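Local atomic coordinates of VgrG protein (Vibrio cholerae, PDB entry 4DTH), a protein that carries an actin cross-linking toxin domain that binds ATP and magnesium and probably joins G-actin monomers covalently to one another. Residues Ser42-Ala52 with Gly138-His149; Gln66-Leu75 with Val150-Ala159. All coordinates share one frame; numbering follows the deposited sequence.

Interaction 1. Residues Ser42-Ala52 with Gly138-His149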
loop_
_atom_site.group_PDB
_atom_site.type_symbol
_atom_site.label_atom_id
_atom_site.label_comp_id
_atom_site.label_asym_id
_atom_site.label_seq_id
_atom_site.Cartn_x
_atom_site.Cartn_y
_atom_site.Cartn_z
ATOM N N SER A 42 6.203 -14.377 13.126
ATOM C CA SER A 42 5.181 -13.655 13.902
ATOM C C SER A 42 4.284 -12.879 12.936
ATOM O O SER A 42 4.715 -12.565 11.822
ATOM C CB SER A 42 5.834 -12.629 14.827
ATOM O OG SER A 42 6.380 -13.205 15.999
ATOM N N ALA A 43 3.064 -12.524 13.373
ATOM C CA ALA A 43 2.161 -11.699 12.574
ATOM C C ALA A 43 2.782 -10.300 12.475
ATOM O O ALA A 43 3.536 -9.902 13.373
ATOM C CB ALA A 43 0.791 -11.617 13.235
ATOM N N GLN A 44 2.490 -9.575 11.378
ATOM C CA GLN A 44 3.042 -8.242 11.159
ATOM C C GLN A 44 2.578 -7.244 12.237
ATOM O O GLN A 44 3.378 -6.439 12.696
ATOM C CB GLN A 44 2.727 -7.730 9.740
ATOM C CG GLN A 44 2.997 -8.732 8.590
ATOM C CD GLN A 44 4.429 -9.214 8.470
ATOM O OE1 GLN A 44 4.701 -10.422 8.428
ATOM N NE2 GLN A 44 5.372 -8.286 8.384
ATOM N N LYS A 45 1.305 -7.317 12.656
ATOM C CA LYS A 45 0.734 -6.409 13.652
ATOM C C LYS A 45 1.017 -6.839 15.081
ATOM O O LYS A 45 0.791 -7.999 15.411
ATOM C CB LYS A 45 -0.786 -6.264 13.438
ATOM C CG LYS A 45 -1.160 -5.449 12.204
ATOM C CD LYS A 45 -1.446 -6.288 10.968
ATOM C CE LYS A 45 -2.925 -6.493 10.761
ATOM N NZ LYS A 45 -3.281 -6.473 9.321
ATOM N N PHE A 46 1.515 -5.908 15.928
ATOM C CA PHE A 46 1.758 -6.204 17.347
ATOM C C PHE A 46 0.985 -5.284 18.284
ATOM O O PHE A 46 0.975 -5.486 19.503
ATOM C CB PHE A 46 3.255 -6.296 17.694
ATOM C CG PHE A 46 4.056 -5.023 17.574
ATOM C CD1 PHE A 46 4.638 -4.660 16.363
ATOM C CD2 PHE A 46 4.282 -4.217 18.683
ATOM C CE1 PHE A 46 5.409 -3.494 16.258
ATOM C CE2 PHE A 46 5.061 -3.057 18.581
ATOM C CZ PHE A 46 5.612 -2.703 17.367
ATOM N N GLY A 47 0.293 -4.311 17.705
ATOM C CA GLY A 47 -0.519 -3.387 18.476
ATOM C C GLY A 47 -1.182 -2.324 17.635
ATOM O O GLY A 47 -1.066 -2.318 16.406
ATOM N N TYR A 48 -1.876 -1.416 18.308
ATOM C CA TYR A 48 -2.527 -0.289 17.662
ATOM C C TYR A 48 -2.748 0.850 18.632
ATOM O O TYR A 48 -2.696 0.666 19.861
ATOM C CB TYR A 48 -3.833 -0.692 16.925
ATOM C CG TYR A 48 -4.949 -1.186 17.820
ATOM C CD1 TYR A 48 -5.005 -2.517 18.228
ATOM C CD2 TYR A 48 -5.990 -0.343 18.199
ATOM C CE1 TYR A 48 -6.053 -2.988 19.017
ATOM C CE2 TYR A 48 -7.041 -0.803 18.992
ATOM C CZ TYR A 48 -7.074 -2.130 19.389
ATOM O OH TYR A 48 -8.102 -2.596 20.169
ATOM N N VAL A 49 -2.944 2.041 18.072
ATOM C CA VAL A 49 -3.225 3.240 18.844
ATOM C C VAL A 49 -4.608 3.701 18.456
ATOM O O VAL A 49 -4.934 3.759 17.264
ATOM C CB VAL A 49 -2.142 4.340 18.668
ATOM C CG1 VAL A 49 -2.608 5.700 19.199
ATOM C CG2 VAL A 49 -0.845 3.922 19.348
ATOM N N LYS A 50 -5.435 3.994 19.466
ATOM C CA LYS A 50 -6.781 4.485 19.235
ATOM C C LYS A 50 -6.995 5.796 19.990
ATOM O O LYS A 50 -6.218 6.128 20.893
ATOM C CB LYS A 50 -7.832 3.416 19.631
ATOM C CG LYS A 50 -7.873 3.072 21.124
ATOM C CD LYS A 50 -8.830 1.931 21.427
ATOM C CE LYS A 50 -8.891 1.654 22.913
ATOM N NZ LYS A 50 -9.693 0.440 23.231
ATOM N N SER A 51 -8.061 6.528 19.652
ATOM C CA SER A 51 -8.395 7.732 20.409
ATOM C C SER A 51 -9.049 7.231 21.704
ATOM O O SER A 51 -9.493 6.075 21.755
ATOM C CB SER A 51 -9.378 8.600 19.630
ATOM O OG SER A 51 -10.619 7.929 19.485
ATOM N N ALA A 52 -9.125 8.084 22.738
ATOM C CA ALA A 52 -9.787 7.729 24.002
ATOM C C ALA A 52 -11.267 7.360 23.765
ATOM O O ALA A 52 -11.816 6.530 24.485
ATOM C CB ALA A 52 -9.696 8.883 24.975
ATOM N N GLY A 138 -4.581 12.125 27.898
ATOM C CA GLY A 138 -5.747 11.269 27.743
ATOM C C GLY A 138 -6.291 11.151 26.332
ATOM O O GLY A 138 -7.303 10.484 26.150
ATOM N N ARG A 139 -5.624 11.757 25.315
ATOM C CA ARG A 139 -6.094 11.718 23.914
ATOM C C ARG A 139 -5.951 10.346 23.272
ATOM O O ARG A 139 -6.791 9.978 22.450
ATOM C CB ARG A 139 -5.344 12.731 23.014
ATOM C CG ARG A 139 -5.389 14.188 23.444
ATOM C CD ARG A 139 -5.540 15.130 22.269
ATOM N NE ARG A 139 -4.271 15.594 21.714
ATOM C CZ ARG A 139 -4.050 15.781 20.410
ATOM N NH1 ARG A 139 -4.992 15.496 19.518
ATOM N NH2 ARG A 139 -2.878 16.225 19.990
ATOM N N PHE A 140 -4.820 9.637 23.565
ATOM C CA PHE A 140 -4.461 8.393 22.890
ATOM C C PHE A 140 -4.244 7.202 23.793
ATOM O O PHE A 140 -3.784 7.345 24.927
ATOM C CB PHE A 140 -3.217 8.621 22.001
ATOM C CG PHE A 140 -3.271 9.898 21.195
ATOM C CD1 PHE A 140 -4.263 10.095 20.236
ATOM C CD2 PHE A 140 -2.341 10.910 21.401
ATOM C CE1 PHE A 140 -4.334 11.289 19.514
ATOM C CE2 PHE A 140 -2.397 12.095 20.660
ATOM C CZ PHE A 140 -3.387 12.270 19.710
ATOM N N VAL A 141 -4.581 6.018 23.277
ATOM C CA VAL A 141 -4.485 4.750 23.997
ATOM C C VAL A 141 -3.740 3.726 23.146
ATOM O O VAL A 141 -4.089 3.525 21.981
ATOM C CB VAL A 141 -5.898 4.214 24.399
ATOM C CG1 VAL A 141 -5.813 2.826 25.033
ATOM C CG2 VAL A 141 -6.638 5.180 25.319
ATOM N N ILE A 142 -2.727 3.073 23.738
ATOM C CA ILE A 142 -1.997 1.990 23.088
ATOM C C ILE A 142 -2.657 0.692 23.514
ATOM O O ILE A 142 -2.874 0.473 24.707
ATOM C CB ILE A 142 -0.480 1.945 23.477
ATOM C CG1 ILE A 142 0.270 3.220 23.064
ATOM C CG2 ILE A 142 0.200 0.699 22.887
ATOM C CD1 ILE A 142 1.719 3.359 23.727
ATOM N N GLU A 143 -2.933 -0.175 22.549
ATOM C CA GLU A 143 -3.433 -1.521 22.785
ATOM C C GLU A 143 -2.354 -2.447 22.227
ATOM O O GLU A 143 -1.853 -2.198 21.127
ATOM C CB GLU A 143 -4.762 -1.763 22.052
ATOM C CG GLU A 143 -5.939 -0.992 22.624
ATOM C CD GLU A 143 -6.570 -1.553 23.886
ATOM O OE1 GLU A 143 -7.442 -0.859 24.455
ATOM O OE2 GLU A 143 -6.201 -2.674 24.312
ATOM N N ILE A 144 -1.956 -3.472 22.995
ATOM C CA ILE A 144 -0.937 -4.439 22.571
ATOM C C ILE A 144 -1.626 -5.749 22.210
ATOM O O ILE A 144 -2.268 -6.361 23.065
ATOM C CB ILE A 144 0.187 -4.626 23.647
ATOM C CG1 ILE A 144 0.964 -3.306 23.912
ATOM C CG2 ILE A 144 1.134 -5.801 23.300
ATOM C CD1 ILE A 144 1.670 -2.676 22.672
ATOM N N THR A 145 -1.487 -6.178 20.956
ATOM C CA THR A 145 -2.122 -7.412 20.470
ATOM C C THR A 145 -1.171 -8.594 20.453
ATOM O O THR A 145 -1.622 -9.740 20.488
ATOM C CB THR A 145 -2.859 -7.169 19.169
ATOM O OG1 THR A 145 -1.912 -6.735 18.201
ATOM C CG2 THR A 145 -3.981 -6.144 19.334
ATOM N N ASN A 146 0.145 -8.320 20.436
ATOM C CA ASN A 146 1.164 -9.354 20.546
ATOM C C ASN A 146 2.186 -8.907 21.590
ATOM O O ASN A 146 3.072 -8.101 21.295
ATOM C CB ASN A 146 1.817 -9.715 19.209
ATOM C CG ASN A 146 2.730 -10.923 19.298
ATOM O OD1 ASN A 146 2.942 -11.509 20.366
ATOM N ND2 ASN A 146 3.291 -11.330 18.177
ATOM N N ALA A 147 2.033 -9.418 22.822
ATOM C CA ALA A 147 2.922 -9.098 23.937
ATOM C C ALA A 147 4.309 -9.726 23.766
ATOM O O ALA A 147 5.248 -9.312 24.447
ATOM C CB ALA A 147 2.294 -9.539 25.254
ATOM N N LYS A 148 4.440 -10.714 22.860
ATOM C CA LYS A 148 5.698 -11.396 22.571
ATOM C C LYS A 148 6.545 -10.546 21.617
ATOM O O LYS A 148 6.727 -10.880 20.446
ATOM C CB LYS A 148 5.448 -12.816 22.021
ATOM C CG LYS A 148 6.169 -13.898 22.813
ATOM C CD LYS A 148 5.750 -15.301 22.383
ATOM C CE LYS A 148 6.649 -16.355 22.977
ATOM N NZ LYS A 148 7.874 -16.526 22.169
ATOM N N HIS A 149 7.022 -9.407 22.131
ATOM C CA HIS A 149 7.875 -8.465 21.408
ATOM C C HIS A 149 8.716 -7.671 22.390
ATOM O O HIS A 149 8.414 -7.639 23.585
ATOM C CB HIS A 149 7.037 -7.491 20.526
ATOM C CG HIS A 149 6.422 -6.348 21.286
ATOM N ND1 HIS A 149 5.168 -6.455 21.863
ATOM C CD2 HIS A 149 6.925 -5.118 21.562
ATOM C CE1 HIS A 149 4.946 -5.296 22.464
ATOM N NE2 HIS A 149 5.976 -4.459 22.308
HETATM O O HOH W 1 4.200 -14.033 17.728
HETATM O O HOH W 2 2.707 -9.851 15.912
HETATM O O HOH W 3 -1.178 -9.108 16.683
#
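Tyr48 and Glu143 form one hydrogen-bonded pair, and Lys50 and Val141 the next, in an antiparallel strand pairing, with strand 45-51 running between strands 140-144 and 56-68. Glu143 N gives Tyr48 O a nearly straight bond (2.8 Å, 174°). One face carries Tyr48, Glu143, Lys50 and Val141. There, with CG between the backbone N and the carbonyl carbon (chi1 65°), the Tyr48 ring lies alongside Glu143, whose CB sits over one ring face 3.7 Å from the centroid in a CH-pi contact, while Thr145 CG2 meets the ring edge. Extended Lys50 runs beside Val141 and places NZ 2.9 Å from Glu143 OE1, a salt bridge entering from above the carboxylate plane. Val49 CG2 meets Ile142 CG1 on the other face, where Ile142 also packs on helix 101-124. At the classic bulge of Phe46 and Gly47, both facing Leu60, Phe46 O accepts from Thr145 N and Asn146 N, both from the same face of its carbonyl plane. Beyond it, Phe46 CD2 lies over the His149 ring, whose rotation is set by bonds at both nitrogens, ND1 to Asn146 O (2.7 Å) and NE2 to Leu130 N. Glu143 is thus held by apolar contact along its stem and by charge at its end, which would favour its ionised form.

Interaction 2. Residues Gln66-Leu75 with Val150-Ala159; sequences QGSYQRPPSL and VIAAGNGISA. With SO4 (sulfate ion), chain G.
The backbones of Gln66-Leu75 and Val150-Ala159 form no ladder with each other: their nearest CA atoms, those of Pro72 and Ala159, are 5.4 Å apart, and water molecules join the main chains. One water accepts from Gln70 N and donates to Gly156 O; another donates to both Gln70 O and Ile157 O. Among the side chains, Val150 turns CG2 to the phenol end of Tyr69, 3.7 Å from OH, and CG1 to Arg71 NH1. The hydroxyl accepts from that NH1 and bonds His127 ND1, and NH1 also bonds His127 O. Arg71 NE gives Leu75 O a bond of 2.9 Å within the guanidinium plane, which, with the bonds of NH1, holds the guanidinium in place. Strand 150-153 ends in a type II' beta turn, Ala153 to Gly156. Its backbone and the residues just after it hold a sulfate, probably from the crystallisation liquor: Asn155 N points almost straight at O2 (2.9 Å, 176°), and Ser158 N reaches O4 at 3.1 Å. At one end of the contact Gln66 NE2 makes only a weak bond to Asn155 OD1. At the other, Ala159 CB packs against Pro72 CB at 3.8 Å and against Leu75 CD1.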
loop_
_atom_site.group_PDB
_atom_site.type_symbol
_atom_site.label_atom_id
_atom_site.label_comp_id
_atom_site.label_asym_id
_atom_site.label_seq_id
_atom_site.Cartn_x
_atom_site.Cartn_y
_atom_site.Cartn_z
ATOM N N GLN A 66 15.782 -6.779 9.868
ATOM C CA GLN A 66 17.146 -6.294 10.137
ATOM C C GLN A 66 18.060 -7.372 10.749
ATOM O O GLN A 66 19.074 -7.035 11.373
ATOM C CB GLN A 66 17.135 -5.028 11.016
ATOM C CG GLN A 66 16.256 -3.872 10.523
ATOM C CD GLN A 66 16.943 -2.994 9.499
ATOM O OE1 GLN A 66 16.733 -3.136 8.290
ATOM N NE2 GLN A 66 17.726 -2.023 9.955
ATOM N N GLY A 67 17.695 -8.640 10.574
ATOM C CA GLY A 67 18.478 -9.759 11.083
ATOM C C GLY A 67 17.984 -10.356 12.385
ATOM O O GLY A 67 17.075 -9.816 13.016
ATOM N N SER A 68 18.578 -11.486 12.785
ATOM C CA SER A 68 18.209 -12.185 14.015
ATOM C C SER A 68 18.501 -11.339 15.251
ATOM O O SER A 68 19.450 -10.554 15.268
ATOM C CB SER A 68 18.897 -13.543 14.093
ATOM O OG SER A 68 18.386 -14.394 13.075
ATOM N N TYR A 69 17.633 -11.461 16.252
ATOM C CA TYR A 69 17.756 -10.723 17.505
ATOM C C TYR A 69 18.611 -11.499 18.471
ATOM O O TYR A 69 18.424 -12.707 18.636
ATOM C CB TYR A 69 16.367 -10.472 18.118
ATOM C CG TYR A 69 16.380 -9.820 19.488
ATOM C CD1 TYR A 69 16.777 -8.491 19.649
ATOM C CD2 TYR A 69 15.950 -10.513 20.616
ATOM C CE1 TYR A 69 16.743 -7.870 20.900
ATOM C CE2 TYR A 69 15.925 -9.906 21.875
ATOM C CZ TYR A 69 16.332 -8.589 22.013
ATOM O OH TYR A 69 16.303 -7.980 23.248
ATOM N N GLN A 70 19.539 -10.798 19.117
ATOM C CA GLN A 70 20.386 -11.368 20.159
ATOM C C GLN A 70 20.184 -10.509 21.395
ATOM O O GLN A 70 20.508 -9.316 21.380
ATOM C CB GLN A 70 21.876 -11.419 19.752
ATOM C CG GLN A 70 22.168 -12.319 18.536
ATOM C CD GLN A 70 21.689 -13.754 18.706
ATOM O OE1 GLN A 70 21.867 -14.393 19.758
ATOM N NE2 GLN A 70 21.056 -14.285 17.669
ATOM N N ARG A 71 19.600 -11.119 22.444
ATOM C CA ARG A 71 19.366 -10.455 23.720
ATOM C C ARG A 71 20.727 -10.026 24.272
ATOM O O ARG A 71 21.589 -10.893 24.447
ATOM C CB ARG A 71 18.686 -11.428 24.712
ATOM C CG ARG A 71 18.372 -10.834 26.093
ATOM C CD ARG A 71 17.180 -9.934 25.983
ATOM N NE ARG A 71 16.766 -9.270 27.219
ATOM C CZ ARG A 71 15.744 -8.422 27.245
ATOM N NH1 ARG A 71 15.058 -8.169 26.137
ATOM N NH2 ARG A 71 15.399 -7.822 28.375
ATOM N N PRO A 72 20.962 -8.716 24.527
ATOM C CA PRO A 72 22.255 -8.309 25.097
ATOM C C PRO A 72 22.545 -9.080 26.394
ATOM O O PRO A 72 21.630 -9.256 27.211
ATOM C CB PRO A 72 22.077 -6.810 25.354
ATOM C CG PRO A 72 21.025 -6.393 24.392
ATOM C CD PRO A 72 20.070 -7.550 24.364
ATOM N N PRO A 73 23.772 -9.630 26.560
ATOM C CA PRO A 73 24.074 -10.416 27.770
ATOM C C PRO A 73 23.800 -9.706 29.092
ATOM O O PRO A 73 23.353 -10.349 30.033
ATOM C CB PRO A 73 25.556 -10.777 27.601
ATOM C CG PRO A 73 25.791 -10.708 26.144
ATOM C CD PRO A 73 24.944 -9.570 25.663
ATOM N N SER A 74 23.996 -8.375 29.145
ATOM C CA SER A 74 23.745 -7.572 30.342
ATOM C C SER A 74 22.250 -7.427 30.682
ATOM O O SER A 74 21.912 -6.915 31.750
ATOM C CB SER A 74 24.417 -6.208 30.228
ATOM O OG SER A 74 23.745 -5.375 29.298
ATOM N N LEU A 75 21.369 -7.886 29.780
ATOM C CA LEU A 75 19.923 -7.841 29.941
ATOM C C LEU A 75 19.284 -9.233 29.979
ATOM O O LEU A 75 18.063 -9.353 29.853
ATOM C CB LEU A 75 19.286 -6.942 28.854
ATOM C CG LEU A 75 19.650 -5.449 28.911
ATOM C CD1 LEU A 75 18.939 -4.684 27.808
ATOM C CD2 LEU A 75 19.287 -4.813 30.273
ATOM N N VAL A 150 9.763 -7.016 21.881
ATOM C CA VAL A 150 10.574 -6.061 22.637
ATOM C C VAL A 150 10.870 -4.879 21.724
ATOM O O VAL A 150 10.955 -5.044 20.502
ATOM C CB VAL A 150 11.873 -6.622 23.300
ATOM C CG1 VAL A 150 11.561 -7.655 24.375
ATOM C CG2 VAL A 150 12.865 -7.173 22.274
ATOM N N ILE A 151 11.034 -3.699 22.318
ATOM C CA ILE A 151 11.408 -2.486 21.587
ATOM C C ILE A 151 12.825 -2.157 22.036
ATOM O O ILE A 151 13.084 -2.096 23.243
ATOM C CB ILE A 151 10.423 -1.308 21.881
ATOM C CG1 ILE A 151 8.970 -1.642 21.452
ATOM C CG2 ILE A 151 10.932 0.021 21.252
ATOM C CD1 ILE A 151 8.746 -1.852 19.903
ATOM N N ALA A 152 13.727 -1.911 21.079
ATOM C CA ALA A 152 15.115 -1.585 21.393
ATOM C C ALA A 152 15.643 -0.453 20.535
ATOM O O ALA A 152 15.323 -0.368 19.351
ATOM C CB ALA A 152 16.000 -2.810 21.253
ATOM N N ALA A 153 16.469 0.408 21.137
ATOM C CA ALA A 153 17.083 1.559 20.476
ATOM C C ALA A 153 18.019 1.148 19.358
ATOM O O ALA A 153 18.638 0.080 19.423
ATOM C CB ALA A 153 17.861 2.363 21.493
ATOM N N GLY A 154 18.122 2.012 18.352
ATOM C CA GLY A 154 19.010 1.810 17.216
ATOM C C GLY A 154 18.707 0.528 16.477
ATOM O O GLY A 154 17.555 0.284 16.108
ATOM N N ASN A 155 19.728 -0.314 16.300
ATOM C CA ASN A 155 19.532 -1.587 15.621
ATOM C C ASN A 155 19.307 -2.769 16.596
ATOM O O ASN A 155 19.224 -3.919 16.172
ATOM C CB ASN A 155 20.631 -1.821 14.563
ATOM C CG ASN A 155 20.528 -0.832 13.413
ATOM O OD1 ASN A 155 19.527 -0.783 12.681
ATOM N ND2 ASN A 155 21.542 0.006 13.250
ATOM N N GLY A 156 19.125 -2.450 17.881
ATOM C CA GLY A 156 18.834 -3.429 18.926
ATOM C C GLY A 156 19.944 -4.391 19.316
ATOM O O GLY A 156 19.665 -5.435 19.916
ATOM N N ILE A 157 21.209 -4.050 19.003
ATOM C CA ILE A 157 22.358 -4.896 19.361
ATOM C C ILE A 157 22.874 -4.544 20.769
ATOM O O ILE A 157 23.139 -5.444 21.566
ATOM C CB ILE A 157 23.470 -4.879 18.264
ATOM C CG1 ILE A 157 22.927 -5.474 16.930
ATOM C CG2 ILE A 157 24.753 -5.618 18.733
ATOM C CD1 ILE A 157 23.756 -5.166 15.666
ATOM N N SER A 158 22.999 -3.242 21.074
ATOM C CA SER A 158 23.495 -2.776 22.370
ATOM C C SER A 158 22.411 -2.760 23.446
ATOM O O SER A 158 21.246 -2.488 23.140
ATOM C CB SER A 158 24.096 -1.382 22.237
ATOM O OG SER A 158 25.195 -1.398 21.342
ATOM N N ALA A 159 22.812 -2.978 24.716
ATOM C CA ALA A 159 21.868 -2.935 25.833
ATOM C C ALA A 159 21.354 -1.508 26.060
ATOM O O ALA A 159 20.199 -1.332 26.449
ATOM C CB ALA A 159 22.520 -3.461 27.096
HETATM S S SO4 G . 22.792 -0.704 17.968
HETATM O O1 SO4 G . 24.244 -0.589 18.198
HETATM O O2 SO4 G . 22.319 0.525 17.284
HETATM O O3 SO4 G . 22.530 -1.882 17.127
HETATM O O4 SO4 G . 22.108 -0.891 19.268
HETATM O O HOH W 4 19.443 -5.392 13.970
HETATM O O HOH W 5 20.093 -8.045 18.446
HETATM O O HOH W 6 22.928 -8.127 21.214
#

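Overall arrangement
From the N terminus, the chain passes through strand 45-51 of interaction 1 and turns back along strand 56-68, whose end enters interaction 2. Strand 85-97 and helix 101-124 come next. Strand 140-144 then returns to close the loop of interaction 1, and Val150-Ala159 closes that of interaction 2 directly afterwards. The four segments alternate, so the loops cross instead of nesting. The centres are about 21 Å apart, yet the contacts touch where Phe46 CE2 packs on Ile151 CD1 at 4.1 Å. Together they tie strand 45-51, and the end of strand 56-68 with the loop that follows it, to the segment after helix 101-124.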